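Local coordinates for aminotransferase class I and II (Streptococcus suis 89/1591, PDB 3OP7), which probably transfers amino groups between amino acids and 2-oxo acids, using pyridoxal 5'-phosphate bound covalently to the chain as a Schiff base, at residues Thr77-Pro81 and Glu82-Gln86; Leu95-Leu98 and Tyr99-Glu103; Asp203-Ile207 and Ile208-Asp212; Val234-Asn237 and His238-Asp242. All coordinates share one frame; numbering follows the deposited sequence. Where two conformers were deposited one is given.

How the contacts relate
All four contacts are local and follow in the order 1, 2, 3, 4 along the chain. In the mixed sheet of the aminotransferase fold, contact 1 leads into edge strand 84-87 and contact 4 leaves its antiparallel neighbour 232-235; their centres are about 8 Å apart, and backbone and side-chain hydrogen bonds join them. Contact 3, about 13 Å from contact 1 between centres, is tied to it through Glu209 and Thr77, and to contact 4 through Asp212 and Asn237. Contact 2, the end of helix 89-101, packs against contact 4 through Val97 and Leu101 and reaches the second subunit. Strand ends, helix caps and the dimer interface are thus linked.

Contact 1 of 4, residues Thr77-Pro81 and Glu82-Gln86; sequences TGVKP and EQILQ. With EDO (1,2-ethanediol), chain K.
With CG of Gln83 anti to its carbonyl carbon (chi1 -66°) and the chain extended beyond it, the side-chain amide folds back along the loop and brings OE1 to the backbone N of Lys80. That bond, Lys80 N to Gln83 OE1, is 2.8 Å long and nearly straight at 177°, although the donor stands above the amide's carbonyl plane. The partner bond runs the other way, Gln83 N to Lys80 O at 3.0 Å, so the two residues grip each other twice round a 3-10 turn. Ile84 N follows with a 3.1 Å bond to Pro81 O. Two waters tie the amide to Gly78 O: one accepts from NE2, the other donates to OE1 but holds Gly78 O weakly. Val79 turns CG1 to CD1 of Ile84 at 3.9 Å, the two side chains crossing at about a right angle. On the exposed side the chains of Lys80 and Glu82 run alongside each other, yet NZ and OE2 stay 4.8 Å apart, short of a salt bridge. The turn feeds edge strand 84-87: Pro81 and Ile84 lie against helix 66-73, while Gln83 bonds Ala236, just beyond the neighbouring strand 232-235.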
loop_
_atom_site.group_PDB
_atom_site.type_symbol
_atom_site.label_atom_id
_atom_site.label_comp_id
_atom_site.label_asym_id
_atom_site.label_seq_id
_atom_site.Cartn_x
_atom_site.Cartn_y
_atom_site.Cartn_z
ATOM N N THR A 77 -7.301 -17.903 18.885
ATOM C CA THR A 77 -8.482 -18.549 19.432
ATOM C C THR A 77 -9.656 -17.614 19.227
ATOM O O THR A 77 -9.528 -16.390 19.366
ATOM C CB THR A 77 -8.335 -18.874 20.942
ATOM O OG1 THR A 77 -8.022 -17.675 21.662
ATOM C CG2 THR A 77 -7.259 -19.911 21.145
ATOM N N GLY A 78 -10.797 -18.182 18.865
ATOM C CA GLY A 78 -12.036 -17.413 18.766
ATOM C C GLY A 78 -12.115 -16.381 17.650
ATOM O O GLY A 78 -12.840 -15.390 17.780
ATOM N N VAL A 79 -11.396 -16.608 16.548
ATOM C CA VAL A 79 -11.443 -15.700 15.380
ATOM C C VAL A 79 -11.861 -16.464 14.122
ATOM O O VAL A 79 -11.255 -17.465 13.761
ATOM C CB VAL A 79 -10.095 -14.991 15.122
ATOM C CG1 VAL A 79 -10.162 -14.086 13.873
ATOM C CG2 VAL A 79 -9.645 -14.195 16.389
ATOM N N LYS A 80 -12.886 -15.962 13.454
ATOM C CA LYS A 80 -13.385 -16.579 12.233
ATOM C C LYS A 80 -12.680 -16.017 11.008
ATOM O O LYS A 80 -12.208 -14.876 11.025
ATOM C CB LYS A 80 -14.885 -16.361 12.092
ATOM C CG LYS A 80 -15.680 -17.086 13.162
ATOM C CD LYS A 80 -17.169 -16.800 13.090
ATOM C CE LYS A 80 -17.950 -17.711 14.090
ATOM N NZ LYS A 80 -18.991 -16.953 14.856
ATOM N N PRO A 81 -12.635 -16.811 9.916
ATOM C CA PRO A 81 -12.010 -16.297 8.696
ATOM C C PRO A 81 -12.572 -14.974 8.194
ATOM O O PRO A 81 -11.827 -14.172 7.614
ATOM C CB PRO A 81 -12.326 -17.387 7.649
ATOM C CG PRO A 81 -12.627 -18.609 8.420
ATOM C CD PRO A 81 -13.047 -18.229 9.804
ATOM N N GLU A 82 -13.884 -14.772 8.331
ATOM C CA GLU A 82 -14.525 -13.527 7.898
ATOM C C GLU A 82 -14.007 -12.272 8.629
ATOM O O GLU A 82 -14.239 -11.151 8.191
ATOM C CB GLU A 82 -16.063 -13.621 8.049
ATOM C CG GLU A 82 -16.500 -13.693 9.559
ATOM C CD GLU A 82 -17.960 -14.144 9.814
ATOM O OE1 GLU A 82 -18.893 -13.450 9.368
ATOM O OE2 GLU A 82 -18.171 -15.157 10.525
ATOM N N GLN A 83 -13.285 -12.452 9.729
ATOM C CA GLN A 83 -12.713 -11.350 10.483
ATOM C C GLN A 83 -11.301 -10.947 9.979
ATOM O O GLN A 83 -10.657 -10.067 10.577
ATOM C CB GLN A 83 -12.621 -11.739 11.949
ATOM C CG GLN A 83 -13.982 -11.943 12.656
ATOM C CD GLN A 83 -13.808 -12.412 14.064
ATOM O OE1 GLN A 83 -14.088 -13.574 14.382
ATOM N NE2 GLN A 83 -13.331 -11.524 14.941
ATOM N N ILE A 84 -10.837 -11.554 8.874
ATOM C CA ILE A 84 -9.455 -11.347 8.378
ATOM C C ILE A 84 -9.483 -10.607 7.082
ATOM O O ILE A 84 -10.202 -11.035 6.155
ATOM C CB ILE A 84 -8.730 -12.693 8.156
ATOM C CG1 ILE A 84 -8.762 -13.560 9.433
ATOM C CG2 ILE A 84 -7.268 -12.477 7.713
ATOM C CD1 ILE A 84 -8.160 -12.890 10.762
ATOM N N LEU A 85 -8.717 -9.521 6.996
ATOM C CA LEU A 85 -8.485 -8.818 5.754
ATOM C C LEU A 85 -6.995 -8.803 5.438
ATOM O O LEU A 85 -6.184 -8.300 6.205
ATOM C CB LEU A 85 -8.999 -7.374 5.774
ATOM C CG LEU A 85 -10.492 -7.169 5.970
ATOM C CD1 LEU A 85 -10.768 -5.674 6.125
ATOM C CD2 LEU A 85 -11.263 -7.768 4.773
ATOM N N GLN A 86 -6.653 -9.282 4.241
ATOM C CA GLN A 86 -5.284 -9.200 3.742
ATOM C C GLN A 86 -4.900 -7.774 3.419
ATOM O O GLN A 86 -5.712 -7.005 2.850
ATOM C CB GLN A 86 -5.147 -10.038 2.468
ATOM C CG GLN A 86 -3.720 -10.300 2.032
ATOM C CD GLN A 86 -3.695 -11.334 0.940
ATOM O OE1 GLN A 86 -4.033 -11.030 -0.177
ATOM N NE2 GLN A 86 -3.354 -12.551 1.267
HETATM C C1 EDO K . -5.523 -17.731 23.415
HETATM O O1 EDO K . -6.601 -17.207 24.210
HETATM C C2 EDO K . -4.197 -17.112 23.855
HETATM O O2 EDO K . -3.243 -16.943 22.789
HETATM O O HOH W 1 -13.055 -12.594 17.713
HETATM O O HOH W 2 -15.785 -14.455 16.282
#

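Contact 2 of 4, residues Leu95-Leu98 and Tyr99-Glu103; sequences LLVL and YSLIE
Leu95 and Tyr99, one turn apart at the end of helix 89-101, lie side by side and point the same way, with CD1 of the leucine 4.2 Å from CB of the tyrosine. It is the root of the tyrosine, not its ring, that fills the hollow beside Leu95. Val97 and Leu101 meet at a slant instead, CG1 of Val97 to CD1 of Leu101 at 4.0 Å, and the leucine's CB and CG settle over Val97 O. Leu98 and Ile102 again run alongside, CD2 to CG1 at 4.1 Å, although Ile102 has already left helical geometry. Its backbone N still bonds Leu98 O and so closes the last turn.

Ser100 fits by bonding as well as by shape. Its OG, anti to the carbonyl carbon (chi1 -70°), swings back to Leu96 O at 2.8 Å while Ser100 N reaches the same oxygen at 3.0 Å. The two donors come from opposite faces of the carbonyl plane and together grip Leu96 O; the bond also satisfies the buried hydroxyl. CD1 of Leu96 rests 3.5 Å from Ser100 OG.

Val97, Leu98, Leu101 and Ile102 all press on Met157 of strand 157-161, and Leu244 of helix 238-244 covers Val97 and Ser100. Leu95 meets Leu95 of the second subunit, and Tyr99 OH bonds Ser124 of that subunit, placing this helix at the dimer interface.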
loop_
_atom_site.group_PDB
_atom_site.type_symbol
_atom_site.label_atom_id
_atom_site.label_comp_id
_atom_site.label_asym_id
_atom_site.label_seq_id
_atom_site.Cartn_x
_atom_site.Cartn_y
_atom_site.Cartn_z
ATOM N N LEU A 95 -2.115 1.356 8.398
ATOM C CA LEU A 95 -2.649 2.490 7.675
ATOM C C LEU A 95 -4.139 2.306 7.438
ATOM O O LEU A 95 -4.925 3.254 7.604
ATOM C CB LEU A 95 -1.947 2.650 6.332
ATOM C CG LEU A 95 -2.498 3.796 5.467
ATOM C CD1 LEU A 95 -2.458 5.135 6.194
ATOM C CD2 LEU A 95 -1.759 3.824 4.146
ATOM N N LEU A 96 -4.544 1.134 6.979
ATOM C CA LEU A 96 -5.974 0.893 6.706
ATOM C C LEU A 96 -6.826 1.114 7.973
ATOM O O LEU A 96 -7.894 1.745 7.914
ATOM C CB LEU A 96 -6.182 -0.505 6.217
ATOM C CG LEU A 96 -7.636 -0.945 5.930
ATOM C CD1 LEU A 96 -8.296 -0.028 4.873
ATOM C CD2 LEU A 96 -7.656 -2.439 5.523
ATOM N N VAL A 97 -6.360 0.601 9.097
ATOM C CA VAL A 97 -7.107 0.746 10.372
ATOM C C VAL A 97 -7.263 2.238 10.724
ATOM O O VAL A 97 -8.385 2.751 10.937
ATOM C CB VAL A 97 -6.462 -0.007 11.530
ATOM C CG1 VAL A 97 -7.161 0.320 12.923
ATOM C CG2 VAL A 97 -6.541 -1.511 11.243
ATOM N N LEU A 98 -6.137 2.951 10.746
ATOM C CA LEU A 98 -6.136 4.337 11.196
ATOM C C LEU A 98 -6.860 5.243 10.229
ATOM O O LEU A 98 -7.673 6.090 10.602
ATOM C CB LEU A 98 -4.674 4.770 11.458
ATOM C CG LEU A 98 -3.993 3.967 12.583
ATOM C CD1 LEU A 98 -2.471 4.076 12.489
ATOM C CD2 LEU A 98 -4.492 4.454 13.952
ATOM N N TYR A 99 -6.592 5.056 8.959
ATOM C CA TYR A 99 -7.208 5.912 7.974
ATOM C C TYR A 99 -8.741 5.716 7.939
ATOM O O TYR A 99 -9.504 6.688 7.746
ATOM C CB TYR A 99 -6.557 5.650 6.634
ATOM C CG TYR A 99 -6.632 6.737 5.612
ATOM C CD1 TYR A 99 -6.826 8.061 5.957
ATOM C CD2 TYR A 99 -6.538 6.440 4.280
ATOM C CE1 TYR A 99 -6.927 9.062 4.987
ATOM C CE2 TYR A 99 -6.619 7.441 3.311
ATOM C CZ TYR A 99 -6.802 8.741 3.676
ATOM O OH TYR A 99 -6.916 9.711 2.688
ATOM N N SER A 100 -9.201 4.486 8.133
ATOM C CA SER A 100 -10.622 4.156 8.075
ATOM C C SER A 100 -11.347 4.707 9.304
ATOM O O SER A 100 -12.485 5.227 9.190
ATOM C CB SER A 100 -10.812 2.628 8.020
ATOM O OG SER A 100 -10.377 2.104 6.782
ATOM N N LEU A 101 -10.725 4.570 10.473
ATOM C CA LEU A 101 -11.439 4.773 11.723
ATOM C C LEU A 101 -11.233 6.108 12.404
ATOM O O LEU A 101 -12.078 6.509 13.203
ATOM C CB LEU A 101 -11.133 3.629 12.721
ATOM C CG LEU A 101 -11.531 2.242 12.215
ATOM C CD1 LEU A 101 -11.031 1.205 13.238
ATOM C CD2 LEU A 101 -13.047 2.116 11.953
ATOM N N ILE A 102 -10.127 6.779 12.140
ATOM C CA ILE A 102 -9.788 7.967 12.899
ATOM C C ILE A 102 -10.338 9.198 12.202
ATOM O O ILE A 102 -10.106 9.406 11.002
ATOM C CB ILE A 102 -8.272 8.081 13.133
ATOM C CG1 ILE A 102 -7.779 6.929 14.003
ATOM C CG2 ILE A 102 -7.897 9.426 13.806
ATOM C CD1 ILE A 102 -8.558 6.696 15.324
ATOM N N GLU A 103 -11.066 10.015 12.962
ATOM C CA GLU A 103 -11.697 11.247 12.478
ATOM C C GLU A 103 -11.043 12.466 13.111
ATOM O O GLU A 103 -10.521 12.385 14.229
ATOM C CB GLU A 103 -13.166 11.256 12.854
ATOM C CG GLU A 103 -13.887 9.971 12.633
ATOM C CD GLU A 103 -14.674 9.924 11.383
ATOM O OE1 GLU A 103 -14.085 10.252 10.323
ATOM O OE2 GLU A 103 -15.889 9.563 11.478
#

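Contact 3 of 4, residues Asp203-Ile207 and Ile208-Asp212. With EDO (1,2-ethanediol), chain K.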
loop_
_atom_site.group_PDB
_atom_site.type_symbol
_atom_site.label_atom_id
_atom_site.label_comp_id
_atom_site.label_asym_id
_atom_site.label_seq_id
_atom_site.Cartn_x
_atom_site.Cartn_y
_atom_site.Cartn_z
ATOM N N ASP A 203 3.075 -15.700 28.494
ATOM C CA ASP A 203 1.755 -15.867 27.922
ATOM C C ASP A 203 1.357 -14.548 27.252
ATOM O O ASP A 203 1.030 -13.576 27.927
ATOM C CB ASP A 203 0.768 -16.243 29.032
ATOM C CG ASP A 203 -0.657 -16.408 28.544
ATOM O OD1 ASP A 203 -0.930 -16.364 27.320
ATOM O OD2 ASP A 203 -1.524 -16.578 29.400
ATOM N N VAL A 204 1.414 -14.506 25.928
ATOM C CA VAL A 204 1.170 -13.265 25.238
ATOM C C VAL A 204 0.064 -13.456 24.207
ATOM O O VAL A 204 0.337 -13.660 23.006
ATOM C CB VAL A 204 2.449 -12.668 24.595
ATOM C CG1 VAL A 204 2.204 -11.282 24.139
ATOM C CG2 VAL A 204 3.570 -12.565 25.572
ATOM N N PRO A 205 -1.199 -13.309 24.651
ATOM C CA PRO A 205 -2.299 -13.376 23.720
ATOM C C PRO A 205 -2.289 -12.174 22.792
ATOM O O PRO A 205 -1.728 -11.117 23.120
ATOM C CB PRO A 205 -3.533 -13.332 24.633
ATOM C CG PRO A 205 -3.070 -12.586 25.864
ATOM C CD PRO A 205 -1.667 -13.057 26.033
ATOM N N SER A 206 -2.894 -12.352 21.628
ATOM C CA SER A 206 -3.271 -11.225 20.754
ATOM C C SER A 206 -4.332 -10.371 21.437
ATOM O O SER A 206 -5.168 -10.874 22.198
ATOM C CB SER A 206 -3.812 -11.735 19.432
ATOM O OG SER A 206 -4.286 -10.648 18.630
ATOM N N ILE A 207 -4.310 -9.082 21.139
ATOM C CA ILE A 207 -5.354 -8.172 21.619
ATOM C C ILE A 207 -6.734 -8.683 21.330
ATOM O O ILE A 207 -7.632 -8.591 22.149
ATOM C CB ILE A 207 -5.162 -6.697 21.114
ATOM C CG1 ILE A 207 -5.888 -5.717 22.028
ATOM C CG2 ILE A 207 -5.554 -6.451 19.633
ATOM C CD1 ILE A 207 -5.434 -5.709 23.505
ATOM N N ILE A 208 -6.924 -9.248 20.146
ATOM C CA ILE A 208 -8.250 -9.726 19.798
ATOM C C ILE A 208 -8.703 -10.980 20.571
ATOM O O ILE A 208 -9.896 -11.285 20.595
ATOM C CB ILE A 208 -8.313 -9.972 18.294
ATOM C CG1 ILE A 208 -9.770 -9.927 17.821
ATOM C CG2 ILE A 208 -7.543 -11.240 17.954
ATOM C CD1 ILE A 208 -9.944 -10.067 16.316
ATOM N N GLU A 209 -7.779 -11.664 21.245
ATOM C CA GLU A 209 -8.107 -12.797 22.120
ATOM C C GLU A 209 -8.512 -12.356 23.535
ATOM O O GLU A 209 -9.025 -13.185 24.332
ATOM C CB GLU A 209 -6.917 -13.780 22.172
ATOM C CG GLU A 209 -6.645 -14.462 20.823
ATOM C CD GLU A 209 -5.352 -15.248 20.760
ATOM O OE1 GLU A 209 -4.291 -14.826 21.286
ATOM O OE2 GLU A 209 -5.378 -16.303 20.097
ATOM N N VAL A 210 -8.256 -11.092 23.866
ATOM C CA VAL A 210 -8.641 -10.561 25.164
ATOM C C VAL A 210 -9.658 -9.429 25.122
ATOM O O VAL A 210 -10.115 -9.001 26.189
ATOM C CB VAL A 210 -7.408 -10.130 25.999
ATOM C CG1 VAL A 210 -6.545 -11.352 26.404
ATOM C CG2 VAL A 210 -6.570 -9.104 25.298
ATOM N N TYR A 211 -10.012 -8.957 23.932
ATOM C CA TYR A 211 -10.917 -7.798 23.779
ATOM C C TYR A 211 -11.653 -7.834 22.468
ATOM O O TYR A 211 -11.027 -7.878 21.397
ATOM C CB TYR A 211 -10.088 -6.517 23.863
ATOM C CG TYR A 211 -10.835 -5.196 23.988
ATOM C CD1 TYR A 211 -12.034 -5.091 24.708
ATOM C CD2 TYR A 211 -10.283 -4.047 23.480
ATOM C CE1 TYR A 211 -12.678 -3.861 24.877
ATOM C CE2 TYR A 211 -10.918 -2.821 23.600
ATOM C CZ TYR A 211 -12.121 -2.734 24.315
ATOM O OH TYR A 211 -12.737 -1.539 24.462
ATOM N N ASP A 212 -12.984 -7.741 22.534
ATOM C CA ASP A 212 -13.849 -7.672 21.334
ATOM C C ASP A 212 -13.521 -6.493 20.462
ATOM O O ASP A 212 -13.691 -6.533 19.231
ATOM C CB ASP A 212 -15.340 -7.517 21.681
ATOM C CG ASP A 212 -16.251 -7.665 20.439
ATOM O OD1 ASP A 212 -16.410 -8.835 20.012
ATOM O OD2 ASP A 212 -16.802 -6.642 19.890
HETATM C C1 EDO K . -5.523 -17.731 23.415
HETATM O O1 EDO K . -6.601 -17.207 24.210
HETATM C C2 EDO K . -4.197 -17.112 23.855
HETATM O O2 EDO K . -3.243 -16.943 22.789
HETATM O O HOH W 3 -1.429 -15.910 21.105
#
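Ser206 and Glu209 form a capping box at the start of the short, weakly bonded helix 207-210. Ser206 N gives its hydrogen to Glu209 OE1 at 2.9 Å, meeting the carboxylate on its anti side and 27° out of its plane. In return Glu209 N reaches Ser206 O, also at 2.9 Å. The glutamate can fold back because its CG lies anti to the carbonyl carbon (chi1 -66°) and the rest of the chain is extended. Ser206 OG adds only a weak capping bond to Ile208 N; its stronger partner is Glu194.

The close-packed part is apolar. CG of Pro205 meets CG1 of Val210 at 3.7 Å, and CD1 of Ile207 approaches CG2 of Val210 at 4.0 Å; both pairs cross at about a right angle, one branch of the valine meeting the proline and the other the isoleucine. Val210 N bonds Ile207 O at 3.1 Å, and Ile207 itself is buried against Ile190 and Ser192 of strand 189-193.

The glutamate side is looser and wetter. Glu209 OE1 takes a further hydrogen bond of 2.8 Å from O2 of an ethanediol, probably left from crystallisation. A water, which also donates to the diol, reaches Glu209 OE1 at 3.1 Å.

Glu209 is therefore shared: OE1 serves the cap and the solvent molecules, while OE2 accepts from Thr77 N. So many donors would be expected to favour a charged carboxylate, and the start of even this short helix may favour that charge slightly.

Contact 4 of 4, residues Val234-Asn237 and His238-Asp242; sequences VAAN and HQVTD
Asn237 turns its amide oxygen over the first turn of helix 238-244, where OD1 takes the N-H of Val240 at 2.7 Å. The bond is almost linear (174°), and the donor lies nearly along the C=O axis, a well-aligned N-cap. What brings OD1 there is chi1 of 70°, which sets CG between the backbone N and the carbonyl carbon. The other end of the amide faces outward from the helix: ND2 bonds Asp212 O and a water. With both ends engaged, the amide's rotation is fixed.

Thr241, closing the first turn, holds Asn237 O twice. Thr241 N and Thr241 OG1 each reach Asn237 O at 2.9 Å, OG1 from above the carbonyl plane. A water bonded to OG1 runs back weakly to Val234 O, linking helix and strand. On the inner side, CB of Ala236 points at Val240 and meets CG1 at 3.6 Å, while CG2 of the valine turns the other way and lies 3.5 Å from Asn237 OD1.

The chemistry is that of a strand-to-helix junction. OD1 stands in for the carbonyl that the first turn lacks for Val240 N, while Asn237 O starts the regular helical bonding and also takes the threonine hydroxyl. The asparagine's NH2 group fastens the corner to the segment 208-212.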
loop_
_atom_site.group_PDB
_atom_site.type_symbol
_atom_site.label_atom_id
_atom_site.label_comp_id
_atom_site.label_asym_id
_atom_site.label_seq_id
_atom_site.Cartn_x
_atom_site.Cartn_y
_atom_site.Cartn_z
ATOM N N VAL A 234 -5.259 -7.499 8.903
ATOM C CA VAL A 234 -5.978 -7.056 10.081
ATOM C C VAL A 234 -6.959 -8.143 10.529
ATOM O O VAL A 234 -7.654 -8.741 9.668
ATOM C CB VAL A 234 -6.793 -5.790 9.758
ATOM C CG1 VAL A 234 -7.500 -5.265 11.014
ATOM C CG2 VAL A 234 -5.903 -4.749 9.099
ATOM N N ALA A 235 -7.015 -8.377 11.839
ATOM C CA ALA A 235 -8.013 -9.217 12.450
ATOM C C ALA A 235 -8.824 -8.308 13.356
ATOM O O ALA A 235 -8.269 -7.623 14.185
ATOM C CB ALA A 235 -7.397 -10.362 13.242
ATOM N N ALA A 236 -10.138 -8.270 13.186
ATOM C CA ALA A 236 -10.965 -7.380 14.004
ATOM C C ALA A 236 -12.362 -7.972 14.161
ATOM O O ALA A 236 -12.698 -8.968 13.517
ATOM C CB ALA A 236 -11.043 -6.010 13.355
ATOM N N ASN A 237 -13.191 -7.368 15.011
ATOM C CA ASN A 237 -14.607 -7.803 15.044
ATOM C C ASN A 237 -15.335 -7.577 13.721
ATOM O O ASN A 237 -14.859 -6.864 12.832
ATOM C CB ASN A 237 -15.389 -7.238 16.224
ATOM C CG ASN A 237 -15.642 -5.740 16.131
ATOM O OD1 ASN A 237 -15.951 -5.211 15.058
ATOM N ND2 ASN A 237 -15.644 -5.067 17.302
ATOM N N HIS A 238 -16.517 -8.186 13.598
ATOM C CA HIS A 238 -17.282 -8.116 12.326
ATOM C C HIS A 238 -17.617 -6.685 11.943
ATOM O O HIS A 238 -17.574 -6.320 10.765
ATOM C CB HIS A 238 -18.589 -8.927 12.428
ATOM C CG HIS A 238 -19.435 -8.884 11.187
ATOM N ND1 HIS A 238 -19.098 -9.552 10.029
ATOM C CD2 HIS A 238 -20.605 -8.252 10.928
ATOM C CE1 HIS A 238 -20.028 -9.341 9.113
ATOM N NE2 HIS A 238 -20.949 -8.552 9.630
ATOM N N GLN A 239 -17.956 -5.847 12.933
ATOM C CA GLN A 239 -18.335 -4.465 12.648
ATOM C C GLN A 239 -17.144 -3.677 12.083
ATOM O O GLN A 239 -17.268 -2.973 11.063
ATOM C CB GLN A 239 -18.866 -3.789 13.916
ATOM C CG GLN A 239 -20.260 -4.247 14.350
ATOM C CD GLN A 239 -20.552 -3.860 15.790
ATOM O OE1 GLN A 239 -19.746 -4.122 16.686
ATOM N NE2 GLN A 239 -21.696 -3.224 16.017
ATOM N N VAL A 240 -15.992 -3.792 12.741
ATOM C CA VAL A 240 -14.800 -3.094 12.261
ATOM C C VAL A 240 -14.385 -3.600 10.881
ATOM O O VAL A 240 -14.101 -2.812 9.946
ATOM C CB VAL A 240 -13.628 -3.215 13.243
ATOM C CG1 VAL A 240 -12.304 -2.748 12.559
ATOM C CG2 VAL A 240 -13.967 -2.355 14.521
ATOM N N THR A 241 -14.382 -4.917 10.725
ATOM C CA THR A 241 -14.011 -5.524 9.444
ATOM C C THR A 241 -14.885 -4.985 8.331
ATOM O O THR A 241 -14.422 -4.630 7.225
ATOM C CB THR A 241 -14.083 -7.062 9.512
ATOM O OG1 THR A 241 -13.156 -7.513 10.521
ATOM C CG2 THR A 241 -13.656 -7.705 8.204
ATOM N N ASP A 242 -16.174 -4.911 8.616
ATOM C CA ASP A 242 -17.106 -4.349 7.610
ATOM C C ASP A 242 -16.826 -2.893 7.255
ATOM O O ASP A 242 -17.075 -2.497 6.111
ATOM C CB ASP A 242 -18.552 -4.417 8.081
ATOM C CG ASP A 242 -19.223 -5.749 7.777
ATOM O OD1 ASP A 242 -18.712 -6.489 6.916
ATOM O OD2 ASP A 242 -20.294 -6.043 8.395
HETATM O O HOH W 4 -10.338 -7.113 9.750
HETATM O O HOH W 5 -16.880 -2.372 17.375
#